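Side-chain contacts in MFP2B (Ascaris suum, PDB 2BJR), which enhances the polymerization of major sperm protein (MSP) that accompanies amoeboid movement of Ascaris sperm: residues W233-E238 with H260-K265; M241-N246 with A252-W257; K322-K327 with A335-G340. All blocks are in the same frame, centred on the assembly; numbering follows the deposited sequence.

In the fold
All three contacts lie in the second cytosolic motility protein region, away from the zinc site. From the N terminus, residues 233-238 come first, at the end of strand 229-235. The chain then turns into strand 238-247. Contact 2 closes the tight hairpin between 241-246 and 252-257. Contact 1 closes a wider loop around it when 260-265 returns to 233-238, so contact 2 nests within contact 1. All four segments belong to one antiparallel sheet. Contact 3 opens later and closes a second hairpin, 322-327 with 335-340, in a separate antiparallel sheet. It follows the other two in series. The two sheets meet where contact 2 packs against contact 3, and Glu-261 of contact 1 also reaches 335-340.

Contact 1 of 3, residues W233-E238 with H260-K265; sequences WYQSGE and HEYRQK
Trp-233 sets the edge of its six-membered ring on one face of the Tyr-262 ring. The pair is T-shaped (edge-to-face). The ring centroids are 5.1 Å apart and the planes meet at 66°. The leading atom is Trp-233 CZ3, which lies 3.5 Å from Tyr-262 CG. It stands toward the rim of the phenol ring, not over its centre. Trp-233 CH2 follows alongside, 3.6 Å from Tyr-262 CD2. The indole therefore rests on the end of the ring nearest the tyrosine backbone. The indole CG is placed anti to the backbone N (chi1 -160°), and this turn carries the benzo edge across to Tyr-262.

Gln-235 comes to the same ring from further along its strand. Its chain bends at chi2 and lays the amide nearly parallel to the phenol, with the planes 13° apart. The nearest approach is Gln-235 NE2 to Tyr-262 CE2, at 4.0 Å, and it is a packing contact. Gln-235 also starts a type I' turn that ends at Glu-238.

The far end of the tyrosine is held separately. His-260 ND1 donates to Tyr-262 OH at 3.2 Å, slightly tilted from the imidazole plane. The indole is anchored too: Trp-233 NE1 donates to Ile-266 O, and the rings of Trp-233 and Phe-255 stack. Strands 238-247 and 250-257 come between theirs in the sheet, and the CA atoms of Trp-233 and Tyr-262 are 10.4 Å apart. This is less than three steps across a flat sheet, so the sheet must bend to bring the two side chains together.

No hydrogen bond crosses between the two segments. Their attachment rests on dispersion and on the weak attraction expected between indole C-H groups and the pi face of a phenol.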
loop_
_atom_site.group_PDB
_atom_site.type_symbol
_atom_site.label_atom_id
_atom_site.label_comp_id
_atom_site.label_asym_id
_atom_site.label_seq_id
_atom_site.Cartn_x
_atom_site.Cartn_y
_atom_site.Cartn_z
ATOM N N TRP A 233 -6.452 7.068 0.211
ATOM C CA TRP A 233 -5.813 8.068 -0.624
ATOM C C TRP A 233 -4.831 8.823 0.298
ATOM O O TRP A 233 -4.775 8.560 1.505
ATOM C CB TRP A 233 -6.878 9.013 -1.060
ATOM C CG TRP A 233 -6.633 9.837 -2.230
ATOM C CD1 TRP A 233 -6.029 9.471 -3.373
ATOM C CD2 TRP A 233 -7.056 11.181 -2.400
ATOM N NE1 TRP A 233 -6.066 10.502 -4.283
ATOM C CE2 TRP A 233 -6.681 11.576 -3.700
ATOM C CE3 TRP A 233 -7.761 12.088 -1.600
ATOM C CZ2 TRP A 233 -6.995 12.833 -4.225
ATOM C CZ3 TRP A 233 -8.062 13.353 -2.117
ATOM C CH2 TRP A 233 -7.667 13.715 -3.414
ATOM N N TYR A 234 -4.086 9.775 -0.276
ATOM C CA TYR A 234 -3.111 10.563 0.462
ATOM C C TYR A 234 -3.230 12.035 0.082
ATOM O O TYR A 234 -3.391 12.333 -1.078
ATOM C CB TYR A 234 -1.725 10.047 0.154
ATOM C CG TYR A 234 -1.388 8.834 0.949
ATOM C CD1 TYR A 234 -1.633 7.548 0.428
ATOM C CD2 TYR A 234 -0.794 8.937 2.203
ATOM C CE1 TYR A 234 -1.404 6.426 1.170
ATOM C CE2 TYR A 234 -0.488 7.774 2.936
ATOM C CZ TYR A 234 -0.841 6.535 2.420
ATOM O OH TYR A 234 -0.539 5.402 3.103
ATOM N N GLN A 235 -3.168 12.922 1.065
ATOM C CA GLN A 235 -3.087 14.367 0.828
ATOM C C GLN A 235 -2.044 14.936 1.764
ATOM O O GLN A 235 -2.118 14.745 2.975
ATOM C CB GLN A 235 -4.407 15.066 1.146
ATOM C CG GLN A 235 -5.430 15.032 0.052
ATOM C CD GLN A 235 -5.011 15.804 -1.216
ATOM O OE1 GLN A 235 -4.234 16.740 -1.151
ATOM N NE2 GLN A 235 -5.480 15.350 -2.360
ATOM N N SER A 236 -1.051 15.603 1.185
ATOM C CA SER A 236 0.100 16.093 1.928
ATOM C C SER A 236 0.764 15.105 2.845
ATOM O O SER A 236 1.056 15.442 3.972
ATOM C CB SER A 236 -0.311 17.309 2.748
ATOM O OG SER A 236 -0.895 18.301 1.922
ATOM N N GLY A 237 0.991 13.868 2.392
ATOM C CA GLY A 237 1.587 12.857 3.212
ATOM C C GLY A 237 0.670 12.275 4.280
ATOM O O GLY A 237 1.073 11.403 5.009
ATOM N N GLU A 238 -0.578 12.715 4.321
ATOM C CA GLU A 238 -1.540 12.207 5.305
ATOM C C GLU A 238 -2.481 11.139 4.699
ATOM O O GLU A 238 -3.059 11.358 3.628
ATOM C CB GLU A 238 -2.406 13.324 5.826
ATOM C CG GLU A 238 -1.607 14.388 6.571
ATOM C CD GLU A 238 -2.433 15.528 7.126
ATOM O OE1 GLU A 238 -3.625 15.351 7.491
ATOM O OE2 GLU A 238 -1.823 16.625 7.268
ATOM N N HIS A 260 -12.256 19.976 2.718
ATOM C CA HIS A 260 -12.807 19.847 1.375
ATOM C C HIS A 260 -13.335 18.441 1.066
ATOM O O HIS A 260 -12.964 17.478 1.720
ATOM C CB HIS A 260 -11.755 20.139 0.299
ATOM C CG HIS A 260 -10.923 21.359 0.555
ATOM N ND1 HIS A 260 -9.547 21.304 0.681
ATOM C CD2 HIS A 260 -11.259 22.669 0.647
ATOM C CE1 HIS A 260 -9.081 22.524 0.890
ATOM N NE2 HIS A 260 -10.098 23.370 0.869
ATOM N N GLU A 261 -14.155 18.375 0.012
ATOM C CA GLU A 261 -14.568 17.147 -0.613
ATOM C C GLU A 261 -13.814 16.992 -1.909
ATOM O O GLU A 261 -13.659 17.959 -2.667
ATOM C CB GLU A 261 -16.038 17.182 -0.903
ATOM C CG GLU A 261 -16.556 15.937 -1.585
ATOM C CD GLU A 261 -18.031 16.015 -1.946
ATOM O OE1 GLU A 261 -18.421 16.978 -2.616
ATOM O OE2 GLU A 261 -18.773 15.076 -1.642
ATOM N N TYR A 262 -13.367 15.765 -2.180
ATOM C CA TYR A 262 -12.663 15.417 -3.398
ATOM C C TYR A 262 -13.427 14.294 -4.054
ATOM O O TYR A 262 -13.526 13.196 -3.486
ATOM C CB TYR A 262 -11.250 14.960 -3.081
ATOM C CG TYR A 262 -10.393 15.975 -2.395
ATOM C CD1 TYR A 262 -10.441 16.130 -1.021
ATOM C CD2 TYR A 262 -9.528 16.797 -3.119
ATOM C CE1 TYR A 262 -9.673 17.042 -0.387
ATOM C CE2 TYR A 262 -8.715 17.692 -2.477
ATOM C CZ TYR A 262 -8.801 17.823 -1.110
ATOM O OH TYR A 262 -8.007 18.739 -0.454
ATOM N N ARG A 263 -14.001 14.577 -5.226
ATOM C CA ARG A 263 -14.802 13.606 -6.005
ATOM C C ARG A 263 -14.330 13.497 -7.454
ATOM O O ARG A 263 -14.911 12.765 -8.206
ATOM C CB ARG A 263 -16.263 14.083 -6.118
ATOM C CG ARG A 263 -17.182 13.907 -4.945
ATOM C CD ARG A 263 -18.686 14.010 -5.336
ATOM N NE ARG A 263 -19.543 13.026 -4.656
ATOM C CZ ARG A 263 -20.219 12.043 -5.241
ATOM N NH1 ARG A 263 -20.195 11.815 -6.561
ATOM N NH2 ARG A 263 -20.951 11.260 -4.490
ATOM N N GLN A 264 -13.337 14.257 -7.872
ATOM C CA GLN A 264 -12.810 14.129 -9.228
ATOM C C GLN A 264 -11.302 14.327 -9.243
ATOM O O GLN A 264 -10.731 14.869 -8.295
ATOM C CB GLN A 264 -13.498 15.150 -10.176
ATOM C CG GLN A 264 -13.196 16.594 -9.877
ATOM C CD GLN A 264 -13.964 17.613 -10.814
ATOM O OE1 GLN A 264 -14.000 17.451 -12.048
ATOM N NE2 GLN A 264 -14.553 18.638 -10.214
ATOM N N LYS A 265 -10.676 13.834 -10.312
ATOM C CA LYS A 265 -9.234 13.900 -10.528
ATOM C C LYS A 265 -8.488 13.239 -9.349
ATOM O O LYS A 265 -7.464 13.736 -8.875
ATOM C CB LYS A 265 -8.779 15.336 -10.752
ATOM C CG LYS A 265 -9.333 15.946 -12.064
ATOM C CD LYS A 265 -8.763 17.344 -12.324
ATOM C CE LYS A 265 -9.607 18.100 -13.347
ATOM N NZ LYS A 265 -9.209 19.534 -13.446
#

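Contact 2 of 3, residues M241-N246 with A252-W257; sequences MGRIWN and AACFGW
The beta hairpin of strands 238-247 and 250-257 is joined here, with Arg-243, Ile-244 and Trp-245 set against Cys-254, Ala-253 and Ala-252. Arg-243 and Cys-254 form a hydrogen-bonded pair: Arg-243 N to Cys-254 O is 3.1 Å, and Cys-254 N to Arg-243 O is 2.9 Å. Trp-245 and Ala-252 form the next such pair, also with two backbone bonds. Between them, Ile-244 and Ala-253 are a non-hydrogen-bonded pair. Ile-244 CG2 meets Ala-253 CB on the opposite face of the sheet from Arg-243 and Trp-245.

The indole of Trp-245 folds back over the partner strand. Its chi1 of 60° puts CG between the backbone N and the carbonyl carbon. Ala-252 CB then sits over one indole face in a CH-pi contact, 3.6 Å from Trp-245 CE2. The guanidinium of Arg-243 lies flat over Cys-254, whose CB is centred under one face. Arg-243 NH2 is 3.4 Å from Cys-254 SG. Arg-243 also forms a salt bridge through NE with Glu-224, and its NH2 donates to Gly-338 O.

Near the hairpin's open end, Phe-255 CE2 comes 3.4 Å from Gly-242 N. A water there links Met-241 O (selenomethionine) to Gly-256 N. Hydrogen-bonded pairs on either side of a non-hydrogen-bonded one, as here, are the regular pattern of an antiparallel beta hairpin.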
loop_
_atom_site.group_PDB
_atom_site.type_symbol
_atom_site.label_atom_id
_atom_site.label_comp_id
_atom_site.label_asym_id
_atom_site.label_seq_id
_atom_site.Cartn_x
_atom_site.Cartn_y
_atom_site.Cartn_z
HETATM N N MSE A 241 -8.861 7.835 4.568
HETATM C CA MSE A 241 -9.806 6.785 4.236
HETATM C C MSE A 241 -11.068 7.418 3.674
HETATM O O MSE A 241 -11.493 8.485 4.034
HETATM C CB MSE A 241 -10.175 5.892 5.416
HETATM C CG MSE A 241 -9.066 5.171 6.020
HETATM SE SE MSE A 241 -8.376 3.736 4.954
HETATM C CE MSE A 241 -7.082 3.198 6.255
ATOM N N GLY A 242 -11.627 6.757 2.694
ATOM C CA GLY A 242 -12.829 7.221 2.119
ATOM C C GLY A 242 -13.556 6.091 1.436
ATOM O O GLY A 242 -13.386 4.927 1.788
ATOM N N ARG A 243 -14.410 6.452 0.481
ATOM C CA ARG A 243 -15.316 5.493 -0.130
ATOM C C ARG A 243 -15.182 5.393 -1.630
ATOM O O ARG A 243 -14.956 6.405 -2.301
ATOM C CB ARG A 243 -16.741 5.866 0.249
ATOM C CG ARG A 243 -17.343 7.116 -0.339
ATOM C CD ARG A 243 -18.744 7.413 0.190
ATOM N NE ARG A 243 -19.282 8.684 -0.305
ATOM C CZ ARG A 243 -18.998 9.873 0.232
ATOM N NH1 ARG A 243 -18.193 9.957 1.285
ATOM N NH2 ARG A 243 -19.500 10.979 -0.268
ATOM N N ILE A 244 -15.290 4.171 -2.155
ATOM C CA ILE A 244 -15.503 3.941 -3.578
ATOM C C ILE A 244 -16.834 3.250 -3.857
ATOM O O ILE A 244 -17.422 2.633 -2.972
ATOM C CB ILE A 244 -14.386 3.170 -4.236
ATOM C CG1 ILE A 244 -14.212 1.812 -3.575
ATOM C CG2 ILE A 244 -13.097 3.984 -4.201
ATOM C CD1 ILE A 244 -13.343 0.823 -4.358
ATOM N N TRP A 245 -17.328 3.430 -5.092
ATOM C CA TRP A 245 -18.506 2.696 -5.559
ATOM C C TRP A 245 -18.324 2.454 -7.041
ATOM O O TRP A 245 -17.498 3.108 -7.706
ATOM C CB TRP A 245 -19.782 3.471 -5.298
ATOM C CG TRP A 245 -19.851 4.804 -5.973
ATOM C CD1 TRP A 245 -20.541 5.099 -7.121
ATOM C CD2 TRP A 245 -19.247 6.035 -5.550
ATOM N NE1 TRP A 245 -20.397 6.429 -7.436
ATOM C CE2 TRP A 245 -19.614 7.032 -6.490
ATOM C CE3 TRP A 245 -18.429 6.406 -4.475
ATOM C CZ2 TRP A 245 -19.178 8.367 -6.396
ATOM C CZ3 TRP A 245 -17.993 7.722 -4.386
ATOM C CH2 TRP A 245 -18.391 8.702 -5.328
ATOM N N ASN A 246 -19.106 1.506 -7.542
ATOM C CA ASN A 246 -19.014 1.063 -8.910
ATOM C C ASN A 246 -19.960 1.952 -9.727
ATOM O O ASN A 246 -21.167 1.897 -9.571
ATOM C CB ASN A 246 -19.342 -0.406 -8.983
ATOM C CG ASN A 246 -19.216 -0.983 -10.406
ATOM O OD1 ASN A 246 -18.990 -0.250 -11.364
ATOM N ND2 ASN A 246 -19.311 -2.290 -10.520
ATOM N N ALA A 252 -15.323 4.760 -8.896
ATOM C CA ALA A 252 -15.555 6.129 -8.526
ATOM C C ALA A 252 -15.287 6.250 -7.033
ATOM O O ALA A 252 -15.486 5.294 -6.304
ATOM C CB ALA A 252 -16.977 6.514 -8.827
ATOM N N ALA A 253 -14.838 7.428 -6.601
ATOM C CA ALA A 253 -14.402 7.634 -5.219
ATOM C C ALA A 253 -14.807 8.996 -4.687
ATOM O O ALA A 253 -15.006 9.981 -5.450
ATOM C CB ALA A 253 -12.877 7.442 -5.111
ATOM N N CYS A 254 -14.858 9.080 -3.354
ATOM C CA CYS A 254 -14.969 10.357 -2.669
ATOM C C CYS A 254 -14.199 10.346 -1.363
ATOM O O CYS A 254 -14.328 9.414 -0.585
ATOM C CB CYS A 254 -16.432 10.696 -2.360
ATOM S SG CYS A 254 -16.619 12.323 -1.579
ATOM N N PHE A 255 -13.390 11.376 -1.144
ATOM C CA PHE A 255 -12.645 11.573 0.118
ATOM C C PHE A 255 -12.926 12.965 0.673
ATOM O O PHE A 255 -13.197 13.910 -0.083
ATOM C CB PHE A 255 -11.142 11.388 -0.124
ATOM C CG PHE A 255 -10.769 10.003 -0.665
ATOM C CD1 PHE A 255 -10.630 9.785 -2.017
ATOM C CD2 PHE A 255 -10.509 8.957 0.190
ATOM C CE1 PHE A 255 -10.292 8.537 -2.500
ATOM C CE2 PHE A 255 -10.180 7.678 -0.289
ATOM C CZ PHE A 255 -10.080 7.465 -1.608
ATOM N N GLY A 256 -12.847 13.093 1.997
ATOM C CA GLY A 256 -12.912 14.367 2.674
ATOM C C GLY A 256 -11.620 14.588 3.433
ATOM O O GLY A 256 -11.127 13.697 4.116
ATOM N N TRP A 257 -11.032 15.772 3.284
ATOM C CA TRP A 257 -9.794 16.097 3.945
ATOM C C TRP A 257 -9.565 17.590 3.809
ATOM O O TRP A 257 -10.013 18.183 2.827
ATOM C CB TRP A 257 -8.618 15.355 3.312
ATOM C CG TRP A 257 -7.321 15.667 3.954
ATOM C CD1 TRP A 257 -6.756 15.029 5.002
ATOM C CD2 TRP A 257 -6.408 16.703 3.572
ATOM N NE1 TRP A 257 -5.533 15.577 5.284
ATOM C CE2 TRP A 257 -5.310 16.631 4.438
ATOM C CE3 TRP A 257 -6.411 17.676 2.569
ATOM C CZ2 TRP A 257 -4.212 17.505 4.341
ATOM C CZ3 TRP A 257 -5.325 18.561 2.480
ATOM C CH2 TRP A 257 -4.257 18.462 3.360
HETATM O O HOH W 1 -13.279 10.355 3.419
#

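Contact 3 of 3, residues K322-K327 with A335-G340; sequences KEILGK and ATIGYG
Lys-327 and Thr-336 lie side by side and point the same way, on one face of their sheet. The lysine chain runs along the threonine hydroxyl, and Lys-327 CE comes 3.3 Å from Thr-336 OG1. The chain then bends at chi4 (78°), which leaves Lys-327 NZ 4.0 Å from Thr-336 OG1. That hydroxyl hydrogen-bonds with Glu-343 OE2. The same carboxylate-bearing residue also touches the lysine side chain.

Beneath these two side chains the backbones make a hydrogen-bonded antiparallel pair. Lys-327 N to Thr-336 O is 2.9 Å, and Thr-336 N to Lys-327 O is also 2.9 Å. Lys-327 O further receives a CA-H...O contact from Ala-335. The segments belong to the beta hairpin of strands 322-329 and 334-339, in the second of two antiparallel sheets of this region. The axes of these short segments are 119° apart, and the strands splay on the Leu-325 and Gly-338 side of this pair.

Where they splay, a water takes over from direct bonding. It donates to Leu-325 O and accepts from Gly-338 N.

The isoleucines meet differently from the lysine and threonine. Ile-324 and Ile-337 cross at about a right angle. Ile-324 CG2 is 3.8 Å from Ile-337 CD1, and Ile-324 CG1 touches the same methyl group. The other branch of Ile-337, CG2, is anti to its own carbonyl carbon and sits 3.8 Å from Gly-326 CA. There it packs on the glycine backbone as well as on Ile-324. Ile-324 also touches Gln-228, in a loop, and Arg-243, on strand 238-247 of the other sheet.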
loop_
_atom_site.group_PDB
_atom_site.type_symbol
_atom_site.label_atom_id
_atom_site.label_comp_id
_atom_site.label_asym_id
_atom_site.label_seq_id
_atom_site.Cartn_x
_atom_site.Cartn_y
_atom_site.Cartn_z
ATOM N N LYS A 322 -28.476 9.063 8.473
ATOM C CA LYS A 322 -28.071 8.171 7.381
ATOM C C LYS A 322 -26.636 7.683 7.583
ATOM O O LYS A 322 -25.826 8.348 8.234
ATOM C CB LYS A 322 -28.151 8.925 6.059
ATOM C CG LYS A 322 -29.564 9.441 5.711
ATOM C CD LYS A 322 -30.552 8.273 5.615
ATOM C CE LYS A 322 -31.928 8.724 5.105
ATOM N NZ LYS A 322 -32.861 7.583 4.970
ATOM N N GLU A 323 -26.357 6.529 7.007
ATOM C CA GLU A 323 -25.064 5.855 7.071
ATOM C C GLU A 323 -24.202 6.271 5.889
ATOM O O GLU A 323 -24.690 6.283 4.778
ATOM C CB GLU A 323 -25.287 4.371 6.988
ATOM C CG GLU A 323 -26.047 3.800 8.181
ATOM C CD GLU A 323 -26.733 2.488 7.902
ATOM O OE1 GLU A 323 -26.884 2.114 6.732
ATOM O OE2 GLU A 323 -27.117 1.827 8.894
ATOM N N ILE A 324 -22.922 6.550 6.128
ATOM C CA ILE A 324 -22.025 7.073 5.093
ATOM C C ILE A 324 -20.581 6.788 5.454
ATOM O O ILE A 324 -20.131 7.086 6.555
ATOM C CB ILE A 324 -22.282 8.559 4.848
ATOM C CG1 ILE A 324 -21.356 9.136 3.762
ATOM C CG2 ILE A 324 -22.142 9.366 6.128
ATOM C CD1 ILE A 324 -21.643 8.591 2.429
ATOM N N LEU A 325 -19.847 6.194 4.508
ATOM C CA LEU A 325 -18.489 5.764 4.744
ATOM C C LEU A 325 -17.454 6.906 4.589
ATOM O O LEU A 325 -17.385 7.574 3.543
ATOM C CB LEU A 325 -18.150 4.616 3.810
ATOM C CG LEU A 325 -16.756 4.040 3.887
ATOM C CD1 LEU A 325 -16.504 3.460 5.265
ATOM C CD2 LEU A 325 -16.466 2.967 2.844
ATOM N N GLY A 326 -16.665 7.073 5.646
ATOM C CA GLY A 326 -15.532 7.998 5.656
ATOM C C GLY A 326 -14.418 7.514 6.573
ATOM O O GLY A 326 -13.966 6.378 6.490
ATOM N N LYS A 327 -13.903 8.390 7.404
ATOM C CA LYS A 327 -12.686 8.044 8.149
ATOM C C LYS A 327 -12.817 8.474 9.616
ATOM O O LYS A 327 -13.597 9.369 9.924
ATOM C CB LYS A 327 -11.473 8.691 7.450
ATOM C CG LYS A 327 -11.368 10.256 7.671
ATOM C CD LYS A 327 -10.316 10.882 6.734
ATOM C CE LYS A 327 -10.197 12.409 6.954
ATOM N NZ LYS A 327 -9.382 12.725 8.200
ATOM N N ALA A 335 -14.093 12.107 13.431
ATOM C CA ALA A 335 -14.518 11.347 12.253
ATOM C C ALA A 335 -15.094 12.297 11.233
ATOM O O ALA A 335 -15.805 13.276 11.567
ATOM C CB ALA A 335 -15.563 10.293 12.657
ATOM N N THR A 336 -14.789 12.030 9.966
ATOM C CA THR A 336 -15.256 12.888 8.882
ATOM C C THR A 336 -15.614 12.163 7.584
ATOM O O THR A 336 -15.270 11.003 7.401
ATOM C CB THR A 336 -14.218 14.001 8.561
ATOM O OG1 THR A 336 -13.226 13.545 7.645
ATOM C CG2 THR A 336 -13.381 14.411 9.752
ATOM N N ILE A 337 -16.355 12.871 6.729
ATOM C CA ILE A 337 -16.669 12.413 5.388
ATOM C C ILE A 337 -16.481 13.589 4.442
ATOM O O ILE A 337 -16.531 14.764 4.869
ATOM C CB ILE A 337 -18.119 11.932 5.271
ATOM C CG1 ILE A 337 -19.111 12.981 5.826
ATOM C CG2 ILE A 337 -18.293 10.626 5.922
ATOM C CD1 ILE A 337 -20.577 12.704 5.428
ATOM N N GLY A 338 -16.253 13.270 3.183
ATOM C CA GLY A 338 -16.478 14.209 2.119
ATOM C C GLY A 338 -17.942 14.143 1.745
ATOM O O GLY A 338 -18.436 13.065 1.455
ATOM N N TYR A 339 -18.642 15.272 1.757
ATOM C CA TYR A 339 -20.022 15.298 1.315
ATOM C C TYR A 339 -20.504 16.730 1.066
ATOM O O TYR A 339 -20.166 17.624 1.780
ATOM C CB TYR A 339 -20.924 14.644 2.359
ATOM C CG TYR A 339 -22.357 14.555 1.913
ATOM C CD1 TYR A 339 -22.766 13.541 1.068
ATOM C CD2 TYR A 339 -23.311 15.487 2.324
ATOM C CE1 TYR A 339 -24.089 13.446 0.623
ATOM C CE2 TYR A 339 -24.658 15.400 1.878
ATOM C CZ TYR A 339 -25.022 14.364 1.015
ATOM O OH TYR A 339 -26.309 14.224 0.532
ATOM N N GLY A 340 -21.327 16.919 0.044
ATOM C CA GLY A 340 -21.984 18.187 -0.176
ATOM C C GLY A 340 -21.044 19.315 -0.487
ATOM O O GLY A 340 -21.328 20.456 -0.144
HETATM O O HOH W 2 -15.942 10.226 2.847
#